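Local coordinates for VP4 protein (Tellina virus 1, PDB 3P06) that is a birnavirus serine protease that probably cleaves the viral polyprotein into its final products, captured as an acyl-enzyme formed within a single chain, at residues Leu12-Met16 against Gln140-Val145; Leu132-Ala138 against Leu153-Ser157; Glu66-Leu70 against Asn101-Ala105; Met28-Gly32 against Ala106-Asp111. All coordinates share one frame; numbering follows the deposited sequence.

Contact 1. Residues Leu12-Met16 against Gln140-Val145. With SO4 (sulfate ion), chain B.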
loop_
_atom_site.group_PDB
_atom_site.type_symbol
_atom_site.label_atom_id
_atom_site.label_comp_id
_atom_site.label_asym_id
_atom_site.label_seq_id
_atom_site.Cartn_x
_atom_site.Cartn_y
_atom_site.Cartn_z
ATOM N N LEU A 12 1.071 2.908 0.390
ATOM C CA LEU A 12 0.489 2.979 -0.954
ATOM C C LEU A 12 -0.724 3.923 -0.896
ATOM O O LEU A 12 -1.521 3.871 0.034
ATOM C CB LEU A 12 0.079 1.565 -1.487
ATOM C CG LEU A 12 -0.985 0.853 -0.643
ATOM C CD1 LEU A 12 -2.257 0.700 -1.483
ATOM C CD2 LEU A 12 -0.532 -0.578 -0.146
ATOM N N PRO A 13 -0.869 4.767 -1.909
ATOM C CA PRO A 13 -2.017 5.679 -1.966
ATOM C C PRO A 13 -3.301 4.987 -2.441
ATOM O O PRO A 13 -3.241 4.057 -3.237
ATOM C CB PRO A 13 -1.554 6.765 -2.981
ATOM C CG PRO A 13 -0.708 6.020 -3.939
ATOM C CD PRO A 13 0.048 4.962 -3.058
ATOM N N VAL A 14 -4.444 5.414 -1.911
ATOM C CA VAL A 14 -5.740 4.959 -2.399
ATOM C C VAL A 14 -6.636 6.149 -2.643
ATOM O O VAL A 14 -6.454 7.207 -2.054
ATOM C CB VAL A 14 -6.469 3.961 -1.409
ATOM C CG1 VAL A 14 -5.619 2.754 -1.231
ATOM C CG2 VAL A 14 -6.806 4.685 -0.003
ATOM N N LEU A 15 -7.617 5.963 -3.510
ATOM C CA LEU A 15 -8.624 6.975 -3.798
ATOM C C LEU A 15 -10.007 6.477 -3.407
ATOM O O LEU A 15 -10.256 5.290 -3.522
ATOM C CB LEU A 15 -8.621 7.299 -5.292
ATOM C CG LEU A 15 -7.289 7.813 -5.857
ATOM C CD1 LEU A 15 -7.534 8.055 -7.367
ATOM C CD2 LEU A 15 -6.841 9.093 -5.195
HETATM N N MSE A 16 -10.888 7.374 -2.945
HETATM C CA MSE A 16 -12.215 7.043 -2.441
HETATM C C MSE A 16 -13.208 7.969 -3.057
HETATM O O MSE A 16 -12.966 9.187 -3.128
HETATM C CB MSE A 16 -12.318 7.151 -0.915
HETATM C CG MSE A 16 -11.581 5.995 -0.240
HETATM SE SE MSE A 16 -10.927 6.251 1.609
HETATM C CE MSE A 16 -9.683 7.746 1.243
ATOM N N GLN A 140 -3.515 11.476 -10.360
ATOM C CA GLN A 140 -4.546 11.655 -9.332
ATOM C C GLN A 140 -4.065 11.292 -7.907
ATOM O O GLN A 140 -4.474 11.969 -6.949
ATOM C CB GLN A 140 -5.803 10.858 -9.649
ATOM C CG GLN A 140 -6.441 11.233 -10.941
ATOM C CD GLN A 140 -7.506 12.277 -10.750
ATOM O OE1 GLN A 140 -7.374 13.196 -9.914
ATOM N NE2 GLN A 140 -8.586 12.161 -11.543
ATOM N N LYS A 141 -3.200 10.269 -7.784
ATOM C CA LYS A 141 -2.636 9.884 -6.462
ATOM C C LYS A 141 -1.611 10.908 -6.000
ATOM O O LYS A 141 -1.497 11.201 -4.800
ATOM C CB LYS A 141 -2.138 8.426 -6.423
ATOM C CG LYS A 141 -3.346 7.476 -6.574
ATOM C CD LYS A 141 -2.990 6.114 -7.127
ATOM C CE LYS A 141 -4.165 5.162 -6.809
ATOM N NZ LYS A 141 -3.585 3.917 -7.329
ATOM N N GLN A 142 -0.890 11.484 -6.955
ATOM C CA GLN A 142 -0.019 12.608 -6.658
ATOM C C GLN A 142 -0.856 13.759 -6.108
ATOM O O GLN A 142 -0.530 14.324 -5.052
ATOM C CB GLN A 142 0.805 13.095 -7.907
ATOM C CG GLN A 142 1.989 12.165 -8.285
ATOM C CD GLN A 142 3.213 12.326 -7.362
ATOM O OE1 GLN A 142 3.078 12.596 -6.158
ATOM N NE2 GLN A 142 4.379 12.106 -7.906
ATOM N N LEU A 143 -1.925 14.105 -6.827
ATOM C CA LEU A 143 -2.725 15.283 -6.469
ATOM C C LEU A 143 -3.453 15.153 -5.174
ATOM O O LEU A 143 -3.598 16.135 -4.442
ATOM C CB LEU A 143 -3.824 15.568 -7.552
ATOM C CG LEU A 143 -3.329 16.201 -8.807
ATOM C CD1 LEU A 143 -4.417 16.087 -9.908
ATOM C CD2 LEU A 143 -3.032 17.632 -8.544
ATOM N N LEU A 144 -3.986 13.971 -4.899
ATOM C CA LEU A 144 -4.891 13.814 -3.768
ATOM C C LEU A 144 -4.241 13.165 -2.579
ATOM O O LEU A 144 -4.819 13.169 -1.501
ATOM C CB LEU A 144 -6.113 12.961 -4.164
ATOM C CG LEU A 144 -7.017 13.665 -5.234
ATOM C CD1 LEU A 144 -8.022 12.687 -5.876
ATOM C CD2 LEU A 144 -7.675 14.947 -4.699
ATOM N N VAL A 145 -3.072 12.553 -2.752
ATOM C CA VAL A 145 -2.469 11.919 -1.597
ATOM C C VAL A 145 -1.048 12.364 -1.340
ATOM O O VAL A 145 -0.742 12.895 -0.245
ATOM C CB VAL A 145 -2.473 10.334 -1.718
ATOM C CG1 VAL A 145 -1.886 9.717 -0.442
ATOM C CG2 VAL A 145 -3.880 9.821 -1.957
HETATM S S SO4 B . -2.258 2.965 -10.439
HETATM O O1 SO4 B . -1.121 2.131 -10.141
HETATM O O2 SO4 B . -1.831 4.358 -10.310
HETATM O O3 SO4 B . -2.647 2.679 -11.804
HETATM O O4 SO4 B . -3.442 2.734 -9.649
HETATM O O HOH W 1 -2.139 2.586 -4.990
#
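Pro13 and Leu15, two residues apart on strand 9-18, both direct their CB toward helix 138-149 and make most of the apolar contact. The ring of Pro13 lies across the base of Lys141 at about a right angle, with CG 3.7 Å from Lys141 CB, while its CB meets Val145 CB at 3.9 Å. Leu15 divides its branches: CD2 reaches Leu144 CD1 at 3.8 Å, CD1 reaches Gln140 CB at 4.0 Å, and CG lies against Lys141 CG. Val145 has CG1 anti to its own N (chi1 -177°), which turns CG2 toward the strand backbone, 3.7 Å from Val14 O.

No hydrogen bond links the two segments directly. The strand keeps its backbone bonds for its sheet, Leu12 and Val14 pairing with Phe27 and Gly25 of strand 21-31. This is a helix laid across a beta sheet: the local axes approach to 8.5 Å and cross at 84°; Pro13 and Leu15 nevertheless bridge two turns, Gln140 and Lys141 on one, Leu144 and Val145 on the next.

The polar interactions gather beyond the apolar base of Lys141, which is predicted to be the active-site lysine of a Ser-Lys protease. Its chain is extended past CG and runs by the proline ring, so NZ emerges beside the predicted nucleophile Ser102. There NZ donates to sulfate O4 at 2.6 Å and is hydrogen-bonded to Thr124 OG1. It also donates to a water, at 3.1 Å from NZ, that lies next to Pro13 O. The sulfate, probably from the crystallisation liquor, is held in addition by Leu136 N and Leu137 N.

Contact 2. Residues Leu132-Ala138 against Leu153-Ser157. With SO4 (sulfate ion), chain B.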
loop_
_atom_site.group_PDB
_atom_site.type_symbol
_atom_site.label_atom_id
_atom_site.label_comp_id
_atom_site.label_asym_id
_atom_site.label_seq_id
_atom_site.Cartn_x
_atom_site.Cartn_y
_atom_site.Cartn_z
ATOM N N LEU A 132 6.023 -3.876 -13.074
ATOM C CA LEU A 132 4.876 -3.061 -12.772
ATOM C C LEU A 132 4.105 -2.894 -14.057
ATOM O O LEU A 132 4.693 -2.597 -15.087
ATOM C CB LEU A 132 5.328 -1.709 -12.259
ATOM C CG LEU A 132 5.524 -1.663 -10.752
ATOM C CD1 LEU A 132 6.777 -2.422 -10.357
ATOM C CD2 LEU A 132 5.593 -0.205 -10.245
ATOM N N SER A 133 2.788 -3.074 -13.999
ATOM C CA SER A 133 1.928 -2.746 -15.130
ATOM C C SER A 133 2.051 -1.293 -15.552
ATOM O O SER A 133 2.474 -0.465 -14.756
ATOM C CB SER A 133 0.481 -2.991 -14.747
ATOM O OG SER A 133 0.275 -4.368 -14.633
ATOM N N PRO A 134 1.616 -0.950 -16.781
ATOM C CA PRO A 134 1.572 0.525 -16.962
ATOM C C PRO A 134 0.591 1.208 -15.978
ATOM O O PRO A 134 -0.389 0.639 -15.519
ATOM C CB PRO A 134 1.175 0.711 -18.421
ATOM C CG PRO A 134 0.870 -0.675 -18.944
ATOM C CD PRO A 134 1.491 -1.680 -18.053
ATOM N N ASN A 135 0.889 2.415 -15.606
ATOM C CA ASN A 135 0.121 3.020 -14.571
ATOM C C ASN A 135 -1.095 3.779 -15.122
ATOM O O ASN A 135 -1.034 4.304 -16.227
ATOM C CB ASN A 135 1.031 3.987 -13.910
ATOM C CG ASN A 135 0.327 4.830 -12.966
ATOM O OD1 ASN A 135 -0.165 5.924 -13.327
ATOM N ND2 ASN A 135 0.223 4.331 -11.718
ATOM N N LEU A 136 -2.191 3.832 -14.370
ATOM C CA LEU A 136 -3.352 4.624 -14.794
ATOM C C LEU A 136 -3.523 5.923 -13.968
ATOM O O LEU A 136 -3.804 6.965 -14.532
ATOM C CB LEU A 136 -4.638 3.789 -14.726
ATOM C CG LEU A 136 -4.824 2.821 -15.923
ATOM C CD1 LEU A 136 -5.929 1.812 -15.643
ATOM C CD2 LEU A 136 -5.132 3.584 -17.224
ATOM N N LEU A 137 -3.363 5.829 -12.640
ATOM C CA LEU A 137 -3.875 6.867 -11.756
ATOM C C LEU A 137 -2.803 7.546 -10.959
ATOM O O LEU A 137 -3.115 8.120 -9.934
ATOM C CB LEU A 137 -4.920 6.277 -10.790
ATOM C CG LEU A 137 -6.188 5.776 -11.502
ATOM C CD1 LEU A 137 -6.955 4.865 -10.558
ATOM C CD2 LEU A 137 -6.986 7.026 -11.904
ATOM N N ALA A 138 -1.541 7.473 -11.386
ATOM C CA ALA A 138 -0.462 8.126 -10.585
ATOM C C ALA A 138 -0.680 9.644 -10.420
ATOM O O ALA A 138 -0.428 10.213 -9.358
ATOM C CB ALA A 138 0.890 7.872 -11.192
ATOM N N LEU A 153 6.256 9.697 -4.568
ATOM C CA LEU A 153 5.508 8.528 -4.996
ATOM C C LEU A 153 6.311 7.841 -6.096
ATOM O O LEU A 153 6.770 8.527 -6.998
ATOM C CB LEU A 153 4.199 8.994 -5.583
ATOM C CG LEU A 153 3.349 7.857 -6.208
ATOM C CD1 LEU A 153 2.840 6.817 -5.184
ATOM C CD2 LEU A 153 2.147 8.393 -7.003
ATOM N N ALA A 154 6.453 6.512 -6.018
ATOM C CA ALA A 154 7.069 5.713 -7.069
ATOM C C ALA A 154 5.965 5.014 -7.811
ATOM O O ALA A 154 4.999 4.536 -7.190
ATOM C CB ALA A 154 8.024 4.681 -6.507
ATOM N N ALA A 155 6.092 4.949 -9.140
ATOM C CA ALA A 155 5.034 4.308 -9.980
ATOM C C ALA A 155 5.648 4.097 -11.338
ATOM O O ALA A 155 6.685 4.697 -11.630
ATOM C CB ALA A 155 3.745 5.239 -10.160
ATOM N N ASN A 156 4.981 3.302 -12.188
ATOM C CA ASN A 156 5.428 3.161 -13.561
ATOM C C ASN A 156 4.838 4.323 -14.381
ATOM O O ASN A 156 3.923 4.143 -15.181
ATOM C CB ASN A 156 4.997 1.807 -14.108
ATOM C CG ASN A 156 5.548 1.547 -15.521
ATOM O OD1 ASN A 156 6.175 2.439 -16.128
ATOM N ND2 ASN A 156 5.345 0.334 -16.019
ATOM N N SER A 157 5.361 5.512 -14.153
ATOM C CA SER A 157 4.836 6.698 -14.738
ATOM C C SER A 157 5.881 7.798 -14.655
ATOM O O SER A 157 6.572 7.965 -13.653
ATOM C CB SER A 157 3.588 7.171 -14.004
ATOM O OG SER A 157 3.414 8.575 -14.152
HETATM S S SO4 B . -2.258 2.965 -10.439
HETATM O O1 SO4 B . -1.121 2.131 -10.141
HETATM O O2 SO4 B . -1.831 4.358 -10.310
HETATM O O3 SO4 B . -2.647 2.679 -11.804
HETATM O O4 SO4 B . -3.442 2.734 -9.649
HETATM O O HOH W 2 2.575 1.969 -11.340
#
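Asn156 grips the 132-138 loop with its side-chain amide. ND2 donates to Leu132 O over 3.1 Å with an N-H...O angle of 142°; the acceptor lies in the amide plane, whereas the nitrogen stands above the carbonyl plane of Leu132. A second, weak bond runs from the same ND2 to Ser133 O. With CG anti to the backbone N (chi1 -175°), the amide extends to these two consecutive carbonyls. Asn156 N donates to a water at 2.9 Å, and this water is only weakly bonded to Asn135 ND2.

Asn135 organises the turn into the helix. Its OD1 accepts from Ala138 N at 2.8 Å, in the carbonyl plane and on a lone pair: an Asx motif spanning the N-cap residue, Leu137. The neighbouring amides are turned to a sulfate, probably from the crystallisation liquor. Leu136 N reaches its O3 at 2.8 Å in a nearly straight bond (165°), and Leu137 N reaches O2 at 3.2 Å. An anion at the start of a helix would be stabilised by the helix dipole, and here Lys141 NZ holds it too, beside the predicted catalytic pair.

Apolar contacts are few: Ala138 CB meets Ala155 CB at 4.0 Å and Leu153 CD2 at 4.4 Å. Leu132 and Asn156 add a contact between their CB atoms, 4.0 Å apart.

Strand 153-155 is the middle strand of a three-stranded parallel sheet, between 122-123 and 161-162. Held by Asn156, just past the strand, the loop runs by its end and leads into helix 138-149, whose Gln142 and Ala146 pack on Leu153, while Leu132 pairs its backbone with Val164.

Contact 3. Residues Glu66-Leu70 against Asn101-Ala105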
loop_
_atom_site.group_PDB
_atom_site.type_symbol
_atom_site.label_atom_id
_atom_site.label_comp_id
_atom_site.label_asym_id
_atom_site.label_seq_id
_atom_site.Cartn_x
_atom_site.Cartn_y
_atom_site.Cartn_z
ATOM N N GLU A 66 -4.437 -12.738 -9.669
ATOM C CA GLU A 66 -3.221 -11.953 -9.837
ATOM C C GLU A 66 -2.451 -11.820 -8.498
ATOM O O GLU A 66 -1.245 -11.844 -8.502
ATOM C CB GLU A 66 -3.546 -10.550 -10.391
ATOM C CG GLU A 66 -2.324 -9.758 -10.878
ATOM C CD GLU A 66 -2.672 -8.270 -11.280
ATOM O OE1 GLU A 66 -3.753 -8.028 -11.867
ATOM O OE2 GLU A 66 -1.849 -7.372 -10.999
ATOM N N ALA A 67 -3.150 -11.624 -7.380
ATOM C CA ALA A 67 -2.501 -11.608 -6.064
ATOM C C ALA A 67 -1.731 -12.946 -5.807
ATOM O O ALA A 67 -0.615 -12.924 -5.252
ATOM C CB ALA A 67 -3.540 -11.331 -4.919
ATOM N N GLU A 68 -2.318 -14.093 -6.201
ATOM C CA GLU A 68 -1.689 -15.423 -5.951
ATOM C C GLU A 68 -0.419 -15.653 -6.801
ATOM O O GLU A 68 0.362 -16.556 -6.511
ATOM C CB GLU A 68 -2.667 -16.577 -6.185
ATOM C CG GLU A 68 -3.677 -16.717 -5.099
ATOM C CD GLU A 68 -4.843 -17.588 -5.533
ATOM O OE1 GLU A 68 -5.012 -17.858 -6.743
ATOM O OE2 GLU A 68 -5.645 -17.952 -4.661
ATOM N N LYS A 69 -0.208 -14.830 -7.829
ATOM C CA LYS A 69 0.989 -14.986 -8.668
ATOM C C LYS A 69 2.148 -14.109 -8.208
ATOM O O LYS A 69 3.204 -14.137 -8.815
ATOM C CB LYS A 69 0.646 -14.712 -10.107
ATOM C CG LYS A 69 -0.173 -15.862 -10.735
ATOM C CD LYS A 69 -0.423 -15.632 -12.217
ATOM C CE LYS A 69 -1.774 -14.952 -12.449
ATOM N NZ LYS A 69 -2.426 -15.421 -13.725
ATOM N N LEU A 70 1.944 -13.322 -7.133
ATOM C CA LEU A 70 2.986 -12.434 -6.626
ATOM C C LEU A 70 4.159 -13.207 -5.993
ATOM O O LEU A 70 3.945 -14.224 -5.339
ATOM C CB LEU A 70 2.413 -11.395 -5.620
ATOM C CG LEU A 70 1.414 -10.418 -6.210
ATOM C CD1 LEU A 70 0.605 -9.632 -5.104
ATOM C CD2 LEU A 70 2.156 -9.493 -7.160
ATOM N N ASN A 101 -5.883 -3.721 -7.539
ATOM C CA ASN A 101 -4.639 -4.438 -7.393
ATOM C C ASN A 101 -3.427 -3.507 -7.366
ATOM O O ASN A 101 -2.277 -3.961 -7.413
ATOM C CB ASN A 101 -4.516 -5.513 -8.505
ATOM C CG ASN A 101 -5.331 -6.760 -8.185
ATOM O OD1 ASN A 101 -6.547 -6.722 -8.292
ATOM N ND2 ASN A 101 -4.663 -7.880 -7.741
ATOM N N SER A 102 -3.683 -2.206 -7.271
ATOM C CA SER A 102 -2.603 -1.236 -7.214
ATOM C C SER A 102 -1.744 -1.217 -5.889
ATOM O O SER A 102 -0.784 -0.451 -5.785
ATOM C CB SER A 102 -3.205 0.130 -7.478
ATOM O OG SER A 102 -3.926 0.519 -6.276
ATOM N N TRP A 103 -2.085 -2.066 -4.912
ATOM C CA TRP A 103 -1.344 -2.278 -3.640
ATOM C C TRP A 103 -0.199 -3.292 -3.868
ATOM O O TRP A 103 0.669 -3.472 -3.012
ATOM C CB TRP A 103 -2.291 -2.847 -2.551
ATOM C CG TRP A 103 -3.041 -4.073 -3.033
ATOM C CD1 TRP A 103 -4.283 -4.110 -3.618
ATOM C CD2 TRP A 103 -2.576 -5.416 -2.987
ATOM N NE1 TRP A 103 -4.613 -5.393 -3.924
ATOM C CE2 TRP A 103 -3.567 -6.217 -3.572
ATOM C CE3 TRP A 103 -1.383 -6.028 -2.508
ATOM C CZ2 TRP A 103 -3.433 -7.643 -3.694
ATOM C CZ3 TRP A 103 -1.238 -7.446 -2.628
ATOM C CH2 TRP A 103 -2.242 -8.227 -3.258
ATOM N N GLU A 104 -0.187 -3.953 -5.025
ATOM C CA GLU A 104 0.770 -5.081 -5.216
ATOM C C GLU A 104 2.231 -4.672 -5.270
ATOM O O GLU A 104 3.073 -5.423 -4.792
ATOM C CB GLU A 104 0.442 -5.868 -6.500
ATOM C CG GLU A 104 -0.942 -6.498 -6.445
ATOM C CD GLU A 104 -1.265 -7.322 -7.717
ATOM O OE1 GLU A 104 -0.737 -6.969 -8.817
ATOM O OE2 GLU A 104 -2.053 -8.327 -7.610
ATOM N N ALA A 105 2.563 -3.566 -5.945
ATOM C CA ALA A 105 3.953 -3.110 -5.955
ATOM C C ALA A 105 4.448 -2.822 -4.512
ATOM O O ALA A 105 5.542 -3.237 -4.169
ATOM C CB ALA A 105 4.155 -1.888 -6.856
#
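Glu66 and Glu104 bring their carboxylates together, OE2 of Glu66 lying 2.5 Å from OE1 of Glu104 with the two planes turned 75° apart. Glu66 gets there as an extended chain with CG anti to its backbone N (chi1 -168°). Next to this pair, Leu70 CD1 touches Glu104 CG at 3.7 Å and, also at 3.7 Å, Trp103 CH2. Ala67 CB comes to the same ring atom, CH2, at 3.8 Å, but along the indole edge and near its plane. Glu104 CG itself lies over one face of the indole, offset toward the rim, so Leu70 CD1, Glu104 CG and the indole all touch one another.

A second shell fixes these groups. Asn101 ND2 donates to Glu104 OE2 over 2.7 Å and is nearly straight at 164°; the oxygen lies in the amide plane but is met from above the carboxylate plane. Glu104 OE1 also accepts from Val127 N. Asn101 OD1 is held by Asn63 N, while Asn63 OD1 takes Glu66 N, so one asparagine ties the two segments together from outside. Residues 101-104 form a type I turn, closed by Glu104 N to Asn101 O. That turn carries Ser102, the predicted nucleophile, whose OG is linked covalently to C of Ala194, the acyl-enzyme ester.

Carboxylate oxygens this close suggest that one acid holds a proton, without telling which. Glu104 already receives two N-H groups, which would lower the cost of keeping negative charge there; a shared proton would let the acids adjoin beside the nucleophile turn without strong repulsion.

Contact 4. Residues Met28-Gly32 against Ala106-Asp111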
loop_
_atom_site.group_PDB
_atom_site.type_symbol
_atom_site.label_atom_id
_atom_site.label_comp_id
_atom_site.label_asym_id
_atom_site.label_seq_id
_atom_site.Cartn_x
_atom_site.Cartn_y
_atom_site.Cartn_z
HETATM N N MSE A 28 -0.988 0.681 4.110
HETATM C CA MSE A 28 0.387 0.206 4.124
HETATM C C MSE A 28 0.336 -1.292 3.911
HETATM O O MSE A 28 -0.543 -1.982 4.462
HETATM C CB MSE A 28 1.021 0.496 5.505
HETATM C CG MSE A 28 2.454 -0.025 5.471
HETATM SE SE MSE A 28 3.528 0.285 7.109
HETATM C CE MSE A 28 3.803 2.154 6.738
ATOM N N ALA A 29 1.224 -1.803 3.071
ATOM C CA ALA A 29 1.417 -3.261 2.979
ATOM C C ALA A 29 2.417 -3.563 4.147
ATOM O O ALA A 29 3.612 -3.259 4.028
ATOM C CB ALA A 29 2.102 -3.639 1.632
ATOM N N VAL A 30 1.924 -4.138 5.241
ATOM C CA VAL A 30 2.750 -4.251 6.435
ATOM C C VAL A 30 3.328 -5.663 6.461
ATOM O O VAL A 30 2.652 -6.660 6.115
ATOM C CB VAL A 30 1.915 -4.076 7.720
ATOM C CG1 VAL A 30 2.864 -4.164 9.048
ATOM C CG2 VAL A 30 1.087 -2.804 7.667
ATOM N N LYS A 31 4.556 -5.788 6.921
ATOM C CA LYS A 31 5.143 -7.113 7.041
ATOM C C LYS A 31 4.557 -7.838 8.237
ATOM O O LYS A 31 4.501 -7.276 9.326
ATOM C CB LYS A 31 6.639 -7.013 7.228
ATOM C CG LYS A 31 7.348 -6.429 6.000
ATOM C CD LYS A 31 8.849 -6.264 6.391
ATOM C CE LYS A 31 9.485 -7.641 6.443
ATOM N NZ LYS A 31 10.212 -7.862 5.132
ATOM N N GLY A 32 4.172 -9.101 8.030
ATOM C CA GLY A 32 3.597 -9.912 9.099
ATOM C C GLY A 32 2.069 -10.057 8.972
ATOM O O GLY A 32 1.401 -9.421 8.125
ATOM N N ALA A 106 3.639 -2.164 -3.670
ATOM C CA ALA A 106 4.014 -1.919 -2.277
ATOM C C ALA A 106 4.221 -3.253 -1.469
ATOM O O ALA A 106 5.176 -3.399 -0.698
ATOM C CB ALA A 106 2.927 -1.040 -1.567
ATOM N N ALA A 107 3.302 -4.188 -1.649
ATOM C CA ALA A 107 3.341 -5.485 -0.960
ATOM C C ALA A 107 4.593 -6.268 -1.400
ATOM O O ALA A 107 5.244 -6.917 -0.562
ATOM C CB ALA A 107 2.112 -6.285 -1.284
ATOM N N CYS A 108 4.929 -6.230 -2.689
ATOM C CA CYS A 108 6.200 -6.875 -3.134
ATOM C C CYS A 108 7.426 -6.176 -2.542
ATOM O O CYS A 108 8.424 -6.829 -2.166
ATOM C CB CYS A 108 6.329 -6.859 -4.662
ATOM S SG CYS A 108 5.105 -7.957 -5.432
ATOM N N ALA A 109 7.412 -4.847 -2.565
ATOM C CA ALA A 109 8.519 -4.085 -2.002
ATOM C C ALA A 109 8.611 -4.287 -0.475
ATOM O O ALA A 109 9.712 -4.434 0.042
ATOM C CB ALA A 109 8.450 -2.605 -2.374
ATOM N N ALA A 110 7.484 -4.376 0.234
ATOM C CA ALA A 110 7.471 -4.590 1.688
ATOM C C ALA A 110 8.001 -6.007 1.983
ATOM O O ALA A 110 8.740 -6.213 2.992
ATOM C CB ALA A 110 6.112 -4.467 2.261
ATOM N N ASP A 111 7.653 -6.970 1.123
ATOM C CA ASP A 111 8.130 -8.377 1.371
ATOM C C ASP A 111 9.672 -8.558 1.356
ATOM O O ASP A 111 10.247 -9.370 2.131
ATOM C CB ASP A 111 7.524 -9.366 0.401
ATOM C CG ASP A 111 7.744 -10.822 0.868
ATOM O OD1 ASP A 111 7.253 -11.174 1.983
ATOM O OD2 ASP A 111 8.424 -11.594 0.147
#
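Ala29 sits at the centre, its CB aimed at the helix and placed over the backbone between Ala106 and Ala107. It comes 3.4 Å from Ala107 CA, tighter than ordinary van der Waals contact, and 3.9 Å from Ala107 CB. This is alpha-on-beta packing: helix 104-111 lies on strand 21-31 of the mixed sheet and runs roughly with it, the local axes inclined by 26° and 7.6 Å apart at closest. Alanine on both sides permits so short a separation. One turn on, Ala110 CB stands 3.3 Å from Ala29 O, bringing a methyl group against the strand backbone.

Around this centre Ile76 of strand 75-81 touches Ala29, Ala107 and Ala110, while Val10 of strand 9-18 meets Ala106 and Ala110, so the small side chains of the helix settle over three adjacent strands. Behind it, Leu166 and Leu169 of helix 166-173 cover Cys108 and Ala109.

The polar edge lies where the helix ends. The Asp111 carboxylate accepts from Lys73 N and Gly74 N. Lys31 follows Ala110 O with its CG and CD, then bends at chi3 (73°) and chi4 to carry its ammonium group to the last carbonyl oxygens of the helix. Its NZ is hydrogen-bonded to Leu113 O and only weakly to Asp111 O, while Lys31 NZ to Ala110 O measures 3.1 Å and lies in the carbonyl plane.

How the contacts relate
Contacts 1, 3 and 4 are largely buried, whereas contact 2 is partly open along its loop. Contacts 1 and 4 set helices on neighbouring strands of one mixed sheet, but one helix lies across its strand and the other runs nearly along it; Leu12 CD2 touches Ala106 CB between them. Contacts 3 and 4 share helix 104-111: its beginning carries acid and amide chemistry, its end a lysine on carbonyls. Contacts 1 and 2 share helix 138-149 and the sulfate. The predicted catalytic residues come from contacts 1 and 3, where Lys141 NZ lies 3.6 Å from Ser102 OG, and contact 4 has an all-alanine centre with its polar bonds at the edge.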